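Local coordinates for protein pilus tip adhesin Cpa (Streptococcus pyogenes, PDB 4C0Z) that sits at the tip of the streptococcal pilus and binds covalently, through reactive thioester bonds, to targets on the host cell surface, mediating adhesion, at residues L41-D46 with Q204-A209; H61-S66 with Q72-L77; W135-S140 with I175-V180; S141-T146 with N169-L174. All coordinates share one frame; numbering follows the deposited sequence.

Overall arrangement
This is the N-terminal thioester domain of Cpa. It joins a closed antiparallel beta barrel to a group of helices. Strand 41-44 comes first, and contact 1 closes the longest loop when strand 205-211 returns near the C-terminal end. The other three contacts nest inside that loop. Contact 2 ties the loop after strand 51-56 to strand 72-78. Contact 3 then joins the end of helix 123-138 to the start of helix 177-181, and contact 4 is nested within it, setting the loop 141-146 against helix 161-174. Contacts 1 and 2 touch each other at the barrel and at spermidine. Contacts 3 and 4 adjoin on the helical side.

Contact 1 (L41-D46 with Q204-A209); sequences LKVNLD and QNLLSA. With SPD (spermidine), chain B.
Leu206 is the hub of this buried apolar contact and touches both Leu41 and Val43. The backbones do not pair, and the nearest CA atoms, those of Val43 and Ser208, are 8.3 Å apart. The CB of Leu206 points toward strand 41-44 but stops short of it. CG stands beside the backbone N and anti to the carbonyl carbon (chi1 -60°), which carries both methyls across. At the tip the two methyls part. CD1 reaches Val43, with CG1 3.7 Å away, and the two side chains slide past each other in opposite directions. CD2 goes to Leu41 and meets its CD1 at 4.0 Å. These two side chains cross at about a right angle. Each methyl of Leu206 thus meets a different residue of strand 41-44.

At the start of the second segment, Gln204 holds the ligand. Its CD is joined to N10 of spermidine at 1.4 Å, as expected for an amide. The side chain is extended beyond CG (chi2 174°) and carries CD out to N10. In the unreacted domain Gln204 forms a thioester with Cys55. Here the amine nitrogen is bonded to that glutamyl carbon in place of the cysteine sulfur, consistent with the covalent capture of amines by this domain.

Strand 51-56 lies between strands 41-44 and 205-211 in the antiparallel barrel. Leu41, Gln204 and Leu206 all touch Cys55 on that middle strand. Leu207 points away from this contact and packs on Ile102 and Leu106 of helix 98-108.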
# COMPACT_ATOMS: atom_id res chain seq x y z
N LEU I 41 12.58 -2.88 -8.09
CA LEU I 41 12.57 -4.20 -7.48
C LEU I 41 13.20 -5.24 -8.34
O LEU I 41 13.01 -5.26 -9.57
CB LEU I 41 11.16 -4.61 -7.03
CG LEU I 41 10.35 -3.56 -6.26
CD1 LEU I 41 8.92 -3.99 -6.07
CD2 LEU I 41 11.01 -3.21 -4.94
N LYS I 42 14.00 -6.08 -7.70
CA LYS I 42 14.73 -7.16 -8.36
C LYS I 42 14.66 -8.45 -7.57
O LYS I 42 14.47 -8.41 -6.35
CB LYS I 42 16.21 -6.76 -8.53
CG LYS I 42 16.59 -6.32 -9.94
CD LYS I 42 16.17 -4.92 -10.31
CE LYS I 42 17.11 -4.27 -11.29
NZ LYS I 42 16.43 -3.95 -12.57
N VAL I 43 14.82 -9.57 -8.26
CA VAL I 43 14.97 -10.91 -7.68
C VAL I 43 16.20 -11.53 -8.31
O VAL I 43 16.44 -11.34 -9.51
CB VAL I 43 13.74 -11.87 -7.74
CG1 VAL I 43 12.58 -11.35 -6.93
CG2 VAL I 43 13.32 -12.18 -9.18
N ASN I 44 17.00 -12.24 -7.50
CA ASN I 44 18.16 -12.99 -7.99
C ASN I 44 18.44 -14.18 -7.05
O ASN I 44 17.92 -14.23 -5.93
CB ASN I 44 19.39 -12.10 -8.27
CG ASN I 44 20.31 -11.84 -7.11
OD1 ASN I 44 19.91 -11.71 -5.96
ND2 ASN I 44 21.56 -11.66 -7.41
N LEU I 45 19.15 -15.18 -7.54
CA LEU I 45 19.45 -16.40 -6.80
C LEU I 45 20.97 -16.58 -6.68
O LEU I 45 21.64 -16.88 -7.67
CB LEU I 45 18.78 -17.58 -7.54
CG LEU I 45 18.89 -18.99 -6.95
CD1 LEU I 45 17.97 -19.13 -5.77
CD2 LEU I 45 18.49 -20.00 -7.98
N ASP I 46 21.51 -16.33 -5.46
CA ASP I 46 22.94 -16.42 -5.09
C ASP I 46 23.88 -15.65 -6.07
O ASP I 46 24.79 -16.25 -6.65
CB ASP I 46 23.40 -17.89 -4.90
CG ASP I 46 22.64 -18.65 -3.83
OD1 ASP I 46 22.97 -18.47 -2.63
OD2 ASP I 46 21.70 -19.41 -4.19
N GLN I 204 5.51 -7.82 0.93
CA GLN I 204 4.85 -8.00 -0.37
C GLN I 204 5.39 -9.18 -1.15
O GLN I 204 6.60 -9.47 -1.13
CB GLN I 204 5.02 -6.74 -1.23
CG GLN I 204 4.23 -5.56 -0.70
CD GLN I 204 4.54 -4.30 -1.47
OE1 GLN I 204 5.69 -4.04 -1.83
N ASN I 205 4.50 -9.83 -1.91
CA ASN I 205 4.90 -10.87 -2.86
C ASN I 205 5.36 -10.16 -4.12
O ASN I 205 5.09 -8.98 -4.30
CB ASN I 205 3.76 -11.84 -3.16
CG ASN I 205 3.33 -12.60 -1.96
OD1 ASN I 205 4.12 -13.29 -1.33
ND2 ASN I 205 2.08 -12.48 -1.59
N LEU I 206 6.13 -10.85 -4.96
CA LEU I 206 6.67 -10.25 -6.16
C LEU I 206 6.27 -11.04 -7.39
O LEU I 206 5.80 -12.18 -7.29
CB LEU I 206 8.21 -10.12 -6.05
CG LEU I 206 8.79 -9.27 -4.92
CD1 LEU I 206 10.29 -9.41 -4.83
CD2 LEU I 206 8.45 -7.80 -5.09
N LEU I 207 6.43 -10.42 -8.56
CA LEU I 207 6.15 -11.08 -9.82
C LEU I 207 7.17 -10.64 -10.88
O LEU I 207 7.69 -9.53 -10.83
CB LEU I 207 4.67 -10.96 -10.28
CG LEU I 207 4.04 -9.58 -10.42
CD1 LEU I 207 4.38 -8.94 -11.77
CD2 LEU I 207 2.53 -9.68 -10.28
N SER I 208 7.49 -11.55 -11.80
CA SER I 208 8.47 -11.31 -12.85
C SER I 208 8.16 -12.15 -14.08
O SER I 208 7.55 -13.21 -13.96
CB SER I 208 9.87 -11.63 -12.34
OG SER I 208 10.85 -11.14 -13.22
N ALA I 209 8.55 -11.65 -15.26
CA ALA I 209 8.36 -12.37 -16.52
C ALA I 209 9.67 -12.45 -17.28
O ALA I 209 10.51 -11.55 -17.17
CB ALA I 209 7.29 -11.70 -17.37
N1 SPD B . 0.80 2.92 3.92
C2 SPD B . 0.08 1.69 4.23
C3 SPD B . 0.59 0.53 3.37
C4 SPD B . 2.10 0.56 3.19
C5 SPD B . 2.44 -0.51 2.16
N6 SPD B . 3.29 0.02 1.10
C7 SPD B . 3.76 -1.05 0.18
C8 SPD B . 2.99 -0.97 -1.17
C9 SPD B . 3.45 -2.12 -2.12
N10 SPD B . 3.46 -3.44 -1.48

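Contact 2 (H61-S66 with Q72-L77); sequences HFPSKS and QWYKKL. With SPD (spermidine), chain B.
A pair of hydrogen bonds between Ser64 and the side-chain amide of Gln72 ties the loop after strand 51-56 to strand 72-78. Both ends of the Gln72 amide are used. The backbone N of Ser64 donates to Gln72 OE1 at 2.8 Å, and the bond is fairly straight, 167° at the hydrogen. The donor is tilted 29° from the carbonyl plane. Gln72 NE2 in turn donates to Ser64 OG at 3.0 Å. This bond is more bent, 141° at the hydrogen. The Gln72 side chain bends at chi2 to bring its amide round to the loop. Two bonds to one residue fix the rotation of that amide.

Beside these bonds, Pro63 meets Tyr74. Pro63 CG lies 3.7 Å from Tyr74 OH, and the two side chains cross at about a right angle. The hydroxyl of Tyr74 has its polar partner elsewhere, in Gln204 O.

Phe62 points away from the strand and lines the ligand pocket. Spermidine C7 lies over one face of its ring, offset toward the rim, with CD2 of Phe62 3.6 Å from C7. The ring also stacks with His39.

Strand 19-23 borders the contact through backbone bonds from Ser64 to Asp23 and from Gln72 to Gly21. Pro63 and Tyr74 both rest on Leu206 of strand 205-211.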
# COMPACT_ATOMS: atom_id res chain seq x y z
N HIS I 61 4.53 -4.74 3.53
CA HIS I 61 5.74 -3.93 3.44
C HIS I 61 6.46 -4.10 2.13
O HIS I 61 6.57 -5.22 1.62
CB HIS I 61 6.74 -4.30 4.57
CG HIS I 61 6.39 -3.77 5.92
ND1 HIS I 61 6.68 -2.48 6.28
CD2 HIS I 61 5.81 -4.41 6.97
CE1 HIS I 61 6.23 -2.35 7.52
NE2 HIS I 61 5.72 -3.49 7.99
N PHE I 62 7.03 -2.99 1.62
CA PHE I 62 7.87 -3.02 0.43
C PHE I 62 9.10 -3.89 0.75
O PHE I 62 9.56 -3.84 1.89
CB PHE I 62 8.41 -1.60 0.11
CG PHE I 62 7.56 -0.74 -0.78
CD1 PHE I 62 7.40 -1.05 -2.13
CD2 PHE I 62 6.96 0.42 -0.29
CE1 PHE I 62 6.61 -0.25 -2.96
CE2 PHE I 62 6.19 1.23 -1.12
CZ PHE I 62 6.03 0.88 -2.46
N PRO I 63 9.70 -4.62 -0.21
CA PRO I 63 10.98 -5.30 0.09
C PRO I 63 12.03 -4.24 0.49
O PRO I 63 11.99 -3.10 0.00
CB PRO I 63 11.34 -5.99 -1.24
CG PRO I 63 10.04 -6.06 -2.00
CD PRO I 63 9.33 -4.79 -1.63
N SER I 64 12.90 -4.59 1.42
CA SER I 64 13.97 -3.72 1.91
C SER I 64 14.95 -3.36 0.78
O SER I 64 15.13 -4.13 -0.17
CB SER I 64 14.77 -4.41 3.01
OG SER I 64 13.97 -4.81 4.10
N LYS I 65 15.59 -2.20 0.92
CA LYS I 65 16.63 -1.73 -0.02
C LYS I 65 17.83 -2.68 0.04
O LYS I 65 18.05 -3.30 1.09
CB LYS I 65 17.04 -0.29 0.33
CG LYS I 65 15.90 0.69 0.05
CD LYS I 65 16.34 2.13 0.14
CE LYS I 65 15.19 3.09 -0.11
NZ LYS I 65 14.51 2.86 -1.42
N SER I 66 18.57 -2.82 -1.07
CA SER I 66 19.71 -3.73 -1.16
C SER I 66 20.80 -3.48 -0.13
O SER I 66 21.49 -4.43 0.23
CB SER I 66 20.31 -3.74 -2.57
OG SER I 66 20.54 -2.41 -3.01
N GLN I 72 14.85 -10.10 2.39
CA GLN I 72 13.60 -10.86 2.25
C GLN I 72 13.81 -11.99 1.29
O GLN I 72 14.44 -11.82 0.23
CB GLN I 72 12.40 -10.00 1.86
CG GLN I 72 11.86 -9.20 3.03
CD GLN I 72 12.66 -7.94 3.19
OE1 GLN I 72 12.95 -7.23 2.21
NE2 GLN I 72 13.16 -7.71 4.40
N TRP I 73 13.30 -13.17 1.68
CA TRP I 73 13.46 -14.42 0.93
C TRP I 73 12.19 -14.85 0.28
O TRP I 73 11.11 -14.68 0.86
CB TRP I 73 14.08 -15.51 1.79
CG TRP I 73 15.32 -15.03 2.49
CD1 TRP I 73 15.43 -14.64 3.79
CD2 TRP I 73 16.58 -14.71 1.87
NE1 TRP I 73 16.69 -14.18 4.05
CE2 TRP I 73 17.42 -14.20 2.89
CE3 TRP I 73 17.08 -14.80 0.56
CZ2 TRP I 73 18.76 -13.84 2.64
CZ3 TRP I 73 18.40 -14.44 0.32
CH2 TRP I 73 19.22 -13.95 1.35
N TYR I 74 12.31 -15.37 -0.96
CA TYR I 74 11.18 -15.73 -1.82
C TYR I 74 11.25 -17.13 -2.41
O TYR I 74 12.34 -17.63 -2.68
CB TYR I 74 11.03 -14.69 -2.96
CG TYR I 74 10.63 -13.31 -2.47
CD1 TYR I 74 11.58 -12.42 -1.98
CD2 TYR I 74 9.30 -12.90 -2.50
CE1 TYR I 74 11.21 -11.17 -1.47
CE2 TYR I 74 8.92 -11.65 -2.01
CZ TYR I 74 9.88 -10.79 -1.50
OH TYR I 74 9.50 -9.56 -1.02
N LYS I 75 10.06 -17.72 -2.65
CA LYS I 75 9.90 -19.03 -3.28
C LYS I 75 9.32 -18.75 -4.68
O LYS I 75 8.31 -18.04 -4.80
CB LYS I 75 8.92 -19.89 -2.45
CG LYS I 75 8.59 -21.27 -3.01
CD LYS I 75 7.65 -21.97 -2.04
CE LYS I 75 7.40 -23.41 -2.43
NZ LYS I 75 6.51 -24.09 -1.46
N LYS I 76 9.96 -19.28 -5.73
CA LYS I 76 9.50 -19.09 -7.12
C LYS I 76 8.37 -20.09 -7.44
O LYS I 76 8.53 -21.29 -7.26
CB LYS I 76 10.67 -19.23 -8.12
CG LYS I 76 10.29 -18.92 -9.58
CD LYS I 76 11.50 -18.98 -10.49
CE LYS I 76 11.11 -19.10 -11.95
NZ LYS I 76 12.26 -18.85 -12.89
N LEU I 77 7.24 -19.57 -7.93
CA LEU I 77 6.07 -20.38 -8.30
C LEU I 77 5.65 -20.03 -9.70
O LEU I 77 6.05 -18.99 -10.24
CB LEU I 77 4.88 -20.12 -7.34
CG LEU I 77 5.09 -20.32 -5.83
CD1 LEU I 77 3.95 -19.69 -5.07
CD2 LEU I 77 5.18 -21.80 -5.47
N1 SPD B . 0.80 2.92 3.92
C2 SPD B . 0.08 1.69 4.23
C3 SPD B . 0.59 0.53 3.37
C4 SPD B . 2.10 0.56 3.19
C5 SPD B . 2.44 -0.51 2.16
N6 SPD B . 3.29 0.02 1.10
C7 SPD B . 3.76 -1.05 0.18
C8 SPD B . 2.99 -0.97 -1.17
C9 SPD B . 3.45 -2.12 -2.12
N10 SPD B . 3.46 -3.44 -1.48

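Contact 3 (W135-S140 with I175-V180); sequences WYYTDS and INPKEV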
# COMPACT_ATOMS: atom_id res chain seq x y z
N TRP I 135 -0.50 -3.11 -10.19
CA TRP I 135 -1.36 -2.90 -9.01
C TRP I 135 -2.83 -2.82 -9.37
O TRP I 135 -3.66 -3.27 -8.57
CB TRP I 135 -0.96 -1.66 -8.22
CG TRP I 135 0.29 -1.80 -7.42
CD1 TRP I 135 0.75 -2.93 -6.81
CD2 TRP I 135 1.16 -0.74 -7.01
NE1 TRP I 135 1.88 -2.65 -6.11
CE2 TRP I 135 2.17 -1.32 -6.21
CE3 TRP I 135 1.21 0.64 -7.27
CZ2 TRP I 135 3.21 -0.57 -5.67
CZ3 TRP I 135 2.24 1.37 -6.75
CH2 TRP I 135 3.22 0.78 -5.94
N TYR I 136 -3.16 -2.26 -10.55
CA TYR I 136 -4.52 -2.17 -11.05
C TYR I 136 -5.14 -3.59 -11.10
O TYR I 136 -6.29 -3.77 -10.73
CB TYR I 136 -4.53 -1.50 -12.45
CG TYR I 136 -5.90 -1.43 -13.09
CD1 TYR I 136 -6.81 -0.43 -12.73
CD2 TYR I 136 -6.28 -2.34 -14.06
CE1 TYR I 136 -8.07 -0.36 -13.32
CE2 TYR I 136 -7.54 -2.27 -14.66
CZ TYR I 136 -8.43 -1.29 -14.28
OH TYR I 136 -9.68 -1.23 -14.85
N TYR I 137 -4.35 -4.59 -11.52
CA TYR I 137 -4.83 -5.97 -11.62
C TYR I 137 -4.63 -6.78 -10.35
O TYR I 137 -5.55 -7.49 -9.96
CB TYR I 137 -4.22 -6.69 -12.84
CG TYR I 137 -4.81 -6.20 -14.14
CD1 TYR I 137 -6.07 -6.63 -14.56
CD2 TYR I 137 -4.14 -5.27 -14.93
CE1 TYR I 137 -6.64 -6.15 -15.74
CE2 TYR I 137 -4.69 -4.81 -16.13
CZ TYR I 137 -5.94 -5.25 -16.53
OH TYR I 137 -6.47 -4.76 -17.69
N THR I 138 -3.46 -6.70 -9.73
CA THR I 138 -3.15 -7.52 -8.55
C THR I 138 -3.87 -7.09 -7.27
O THR I 138 -4.13 -7.93 -6.41
CB THR I 138 -1.65 -7.52 -8.29
OG1 THR I 138 -1.23 -6.20 -7.97
CG2 THR I 138 -0.86 -8.10 -9.44
N ASP I 139 -4.15 -5.79 -7.14
CA ASP I 139 -4.73 -5.23 -5.92
C ASP I 139 -6.00 -4.42 -6.17
O ASP I 139 -6.48 -3.77 -5.24
CB ASP I 139 -3.67 -4.36 -5.24
CG ASP I 139 -2.62 -5.17 -4.54
OD1 ASP I 139 -1.62 -5.54 -5.21
OD2 ASP I 139 -2.82 -5.52 -3.36
N SER I 140 -6.54 -4.48 -7.39
CA SER I 140 -7.73 -3.72 -7.82
C SER I 140 -7.59 -2.23 -7.45
O SER I 140 -8.54 -1.62 -6.93
CB SER I 140 -9.02 -4.34 -7.27
OG SER I 140 -9.16 -5.70 -7.65
N ILE I 175 -3.43 -0.59 -19.13
CA ILE I 175 -4.56 -1.14 -18.37
C ILE I 175 -5.80 -1.41 -19.24
O ILE I 175 -6.82 -1.85 -18.71
CB ILE I 175 -4.90 -0.29 -17.11
CG1 ILE I 175 -5.43 1.12 -17.48
CG2 ILE I 175 -3.71 -0.24 -16.13
CD1 ILE I 175 -6.23 1.80 -16.42
N ASN I 176 -5.71 -1.15 -20.56
CA ASN I 176 -6.80 -1.39 -21.51
C ASN I 176 -6.46 -2.64 -22.35
O ASN I 176 -5.63 -2.53 -23.26
CB ASN I 176 -7.03 -0.15 -22.39
CG ASN I 176 -8.16 -0.26 -23.40
OD1 ASN I 176 -8.94 -1.23 -23.43
ND2 ASN I 176 -8.27 0.75 -24.24
N PRO I 177 -7.07 -3.82 -22.07
CA PRO I 177 -6.73 -5.03 -22.84
C PRO I 177 -6.97 -4.92 -24.34
O PRO I 177 -6.14 -5.40 -25.10
CB PRO I 177 -7.57 -6.13 -22.18
CG PRO I 177 -7.95 -5.60 -20.86
CD PRO I 177 -8.07 -4.12 -21.03
N LYS I 178 -8.07 -4.26 -24.75
CA LYS I 178 -8.43 -4.04 -26.16
C LYS I 178 -7.32 -3.29 -26.91
O LYS I 178 -6.95 -3.70 -28.00
CB LYS I 178 -9.78 -3.31 -26.29
CG LYS I 178 -10.98 -4.17 -25.89
CD LYS I 178 -12.28 -3.37 -25.91
CE LYS I 178 -13.48 -4.19 -25.51
NZ LYS I 178 -13.53 -4.44 -24.04
N GLU I 179 -6.76 -2.24 -26.27
CA GLU I 179 -5.65 -1.43 -26.79
C GLU I 179 -4.37 -2.28 -26.99
O GLU I 179 -3.78 -2.23 -28.06
CB GLU I 179 -5.38 -0.22 -25.86
CG GLU I 179 -4.15 0.63 -26.19
CD GLU I 179 -4.08 1.28 -27.57
OE1 GLU I 179 -5.13 1.73 -28.09
OE2 GLU I 179 -2.95 1.38 -28.10
N VAL I 180 -3.98 -3.06 -25.95
CA VAL I 180 -2.79 -3.93 -25.97
C VAL I 180 -2.93 -5.04 -27.03
O VAL I 180 -1.97 -5.34 -27.73
CB VAL I 180 -2.42 -4.51 -24.56
CG1 VAL I 180 -1.06 -5.20 -24.59
CG2 VAL I 180 -2.43 -3.43 -23.49
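Ile175 lies over one face of the Tyr136 ring. Its CB is 4.2 Å from the centroid of that ring and 23° off the normal, which makes a CH-pi contact offset toward the rim. The branch CG2 of Ile175 adds an apolar touch, 3.9 Å from Tyr136 CD2. The two side chains cross at about a right angle. Ile175 CG1 sits between the backbone N and the carbonyl carbon (chi1 66°), while CG2 is the branch turned to the ring.

The two tyrosines leave the helix differently. Tyr136 has CG anti to its own backbone N (chi1 177°), whereas Tyr137 has CG beside the N. The rings meet edge against face: Tyr136 CD2 lies 3.6 Å above the plane of the Tyr137 ring. Tyr137 then reaches across with its far end. Its OH stands 3.6 Å from Pro177 CG and 3.1 Å from Ile175 O. The Tyr137 and Pro177 side chains meet at a slant.

The segment 175-180 turns here into helix 177-181, with Asn176 at the N-cap position. Tyr136 also makes a cation-pi contact with Arg92. Beyond the tyrosines, Asp139 accepts the backbone N-H groups of Asn57 and Leu58, which belong to the spermidine pocket, as does Trp135.

The contact rests on one aromatic face, that of Tyr136, on aliphatic groups, and on the hydroxyl end of Tyr137. Dispersion and a weak CH-pi attraction are therefore likely to make up much of the attraction between the end of helix 123-138 and the turn before helix 177-181.

Contact 4 (S141-T146 with N169-L174); sequences SYISDT and NALKRL
Ile143 and Leu171 form the apolar part of this contact. They reach toward each other tip to tip. Ile143 CD1 lies 4.1 Å from Leu171 CD1 and equally far from Leu171 CD2, so it rests at the fork of the leucine. Thr146 adds its methyl on the same leucine, with CG2 4.0 Å from Leu171 CD2. Leu171 has CG anti to the backbone N (chi1 180°), and this sends the fork out from the helix to both loop residues. Ile143 also touches Tyr136 and Ile175, and Leu171 touches Asn132 and Phe150.

The loop 141-146 leaves helix 123-138 and leads to helix 151-157. It is part of the helical portion of the thioester domain. Its residues Ile143 and Thr146 meet the last turns of helix 161-174, which has regular backbone bonds such as Leu174 N to Ala170 O. At the start of the loop, Ser141 packs on Lys90 and Tyr142 on Ser140 of the second subunit in the assembly.

The second kind of touch is between Thr146 and Lys172. Their side chains cross at about a right angle. Thr146 OG1 comes within 3.4 Å of Lys172 CB, against the aliphatic root of the lysine. Its methyl CG2 lies 3.7 Å from Lys172 CA, close to the helix backbone. The torsion of Thr146 (chi1 55°) turns OG1 to the lysine root and CG2 to the backbone and Leu171. Lys172 is solvent-exposed, and its chain leads its amine away from the loop.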
# COMPACT_ATOMS: atom_id res chain seq x y z
N SER I 141 -6.38 -1.65 -7.65
CA SER I 141 -6.17 -0.24 -7.33
C SER I 141 -6.99 0.64 -8.26
O SER I 141 -7.11 0.34 -9.45
CB SER I 141 -4.69 0.13 -7.32
OG SER I 141 -4.19 0.24 -8.64
N TYR I 142 -7.63 1.65 -7.69
CA TYR I 142 -8.54 2.53 -8.40
C TYR I 142 -7.89 3.41 -9.47
O TYR I 142 -7.03 4.23 -9.16
CB TYR I 142 -9.34 3.39 -7.40
CG TYR I 142 -10.45 4.21 -8.02
CD1 TYR I 142 -11.68 3.64 -8.32
CD2 TYR I 142 -10.29 5.57 -8.26
CE1 TYR I 142 -12.72 4.39 -8.88
CE2 TYR I 142 -11.31 6.34 -8.82
CZ TYR I 142 -12.53 5.74 -9.12
OH TYR I 142 -13.54 6.50 -9.66
N ILE I 143 -8.29 3.22 -10.72
CA ILE I 143 -7.86 4.05 -11.85
C ILE I 143 -9.10 4.33 -12.69
O ILE I 143 -9.59 3.43 -13.38
CB ILE I 143 -6.68 3.49 -12.71
CG1 ILE I 143 -5.45 3.10 -11.87
CG2 ILE I 143 -6.32 4.52 -13.79
CD1 ILE I 143 -4.33 2.35 -12.59
N SER I 144 -9.65 5.54 -12.58
CA SER I 144 -10.84 5.94 -13.34
C SER I 144 -10.41 6.77 -14.54
O SER I 144 -10.76 6.45 -15.68
CB SER I 144 -11.80 6.75 -12.48
OG SER I 144 -11.18 7.90 -11.93
N ASP I 145 -9.63 7.84 -14.29
CA ASP I 145 -9.15 8.77 -15.29
C ASP I 145 -7.64 8.95 -15.21
O ASP I 145 -7.13 9.59 -14.29
CB ASP I 145 -9.89 10.13 -15.19
CG ASP I 145 -9.53 11.14 -16.27
OD1 ASP I 145 -9.29 10.72 -17.43
OD2 ASP I 145 -9.52 12.35 -15.96
N THR I 146 -6.94 8.39 -16.21
CA THR I 146 -5.48 8.44 -16.35
C THR I 146 -4.98 9.87 -16.58
O THR I 146 -3.82 10.14 -16.30
CB THR I 146 -5.01 7.47 -17.43
OG1 THR I 146 -5.71 7.75 -18.64
CG2 THR I 146 -5.22 6.01 -17.03
N ASN I 169 -0.42 8.62 -20.56
CA ASN I 169 -0.84 7.95 -21.79
C ASN I 169 -0.42 6.48 -21.80
O ASN I 169 -1.22 5.63 -22.23
CB ASN I 169 -0.29 8.68 -23.03
CG ASN I 169 -1.28 8.77 -24.16
OD1 ASN I 169 -1.99 7.81 -24.49
ND2 ASN I 169 -1.41 9.96 -24.73
N ALA I 170 0.80 6.18 -21.32
CA ALA I 170 1.32 4.81 -21.25
C ALA I 170 0.53 3.96 -20.26
O ALA I 170 0.27 2.80 -20.56
CB ALA I 170 2.80 4.82 -20.91
N LEU I 171 0.10 4.54 -19.12
CA LEU I 171 -0.72 3.86 -18.11
C LEU I 171 -2.09 3.49 -18.70
O LEU I 171 -2.53 2.35 -18.53
CB LEU I 171 -0.88 4.71 -16.83
CG LEU I 171 -1.74 4.09 -15.70
CD1 LEU I 171 -1.07 2.86 -15.07
CD2 LEU I 171 -2.07 5.14 -14.64
N LYS I 172 -2.71 4.46 -19.42
CA LYS I 172 -4.00 4.31 -20.10
C LYS I 172 -3.98 3.12 -21.05
O LYS I 172 -4.90 2.30 -21.05
CB LYS I 172 -4.34 5.61 -20.86
CG LYS I 172 -5.78 5.66 -21.37
CD LYS I 172 -6.01 6.81 -22.33
CE LYS I 172 -7.48 7.02 -22.66
NZ LYS I 172 -8.04 5.91 -23.48
N ARG I 173 -2.91 3.02 -21.86
CA ARG I 173 -2.73 1.95 -22.84
C ARG I 173 -2.49 0.59 -22.18
O ARG I 173 -3.09 -0.39 -22.62
CB ARG I 173 -1.63 2.31 -23.85
CG ARG I 173 -2.00 3.47 -24.77
CD ARG I 173 -0.83 3.92 -25.62
NE ARG I 173 -0.59 3.02 -26.75
CZ ARG I 173 0.47 3.09 -27.55
NH1 ARG I 173 1.40 4.02 -27.36
NH2 ARG I 173 0.60 2.23 -28.55
N LEU I 174 -1.65 0.53 -21.13
CA LEU I 174 -1.32 -0.71 -20.41
C LEU I 174 -2.50 -1.38 -19.69
O LEU I 174 -2.53 -2.62 -19.61
CB LEU I 174 -0.17 -0.49 -19.39
CG LEU I 174 1.23 -0.26 -19.94
CD1 LEU I 174 2.19 0.08 -18.81
CD2 LEU I 174 1.74 -1.45 -20.72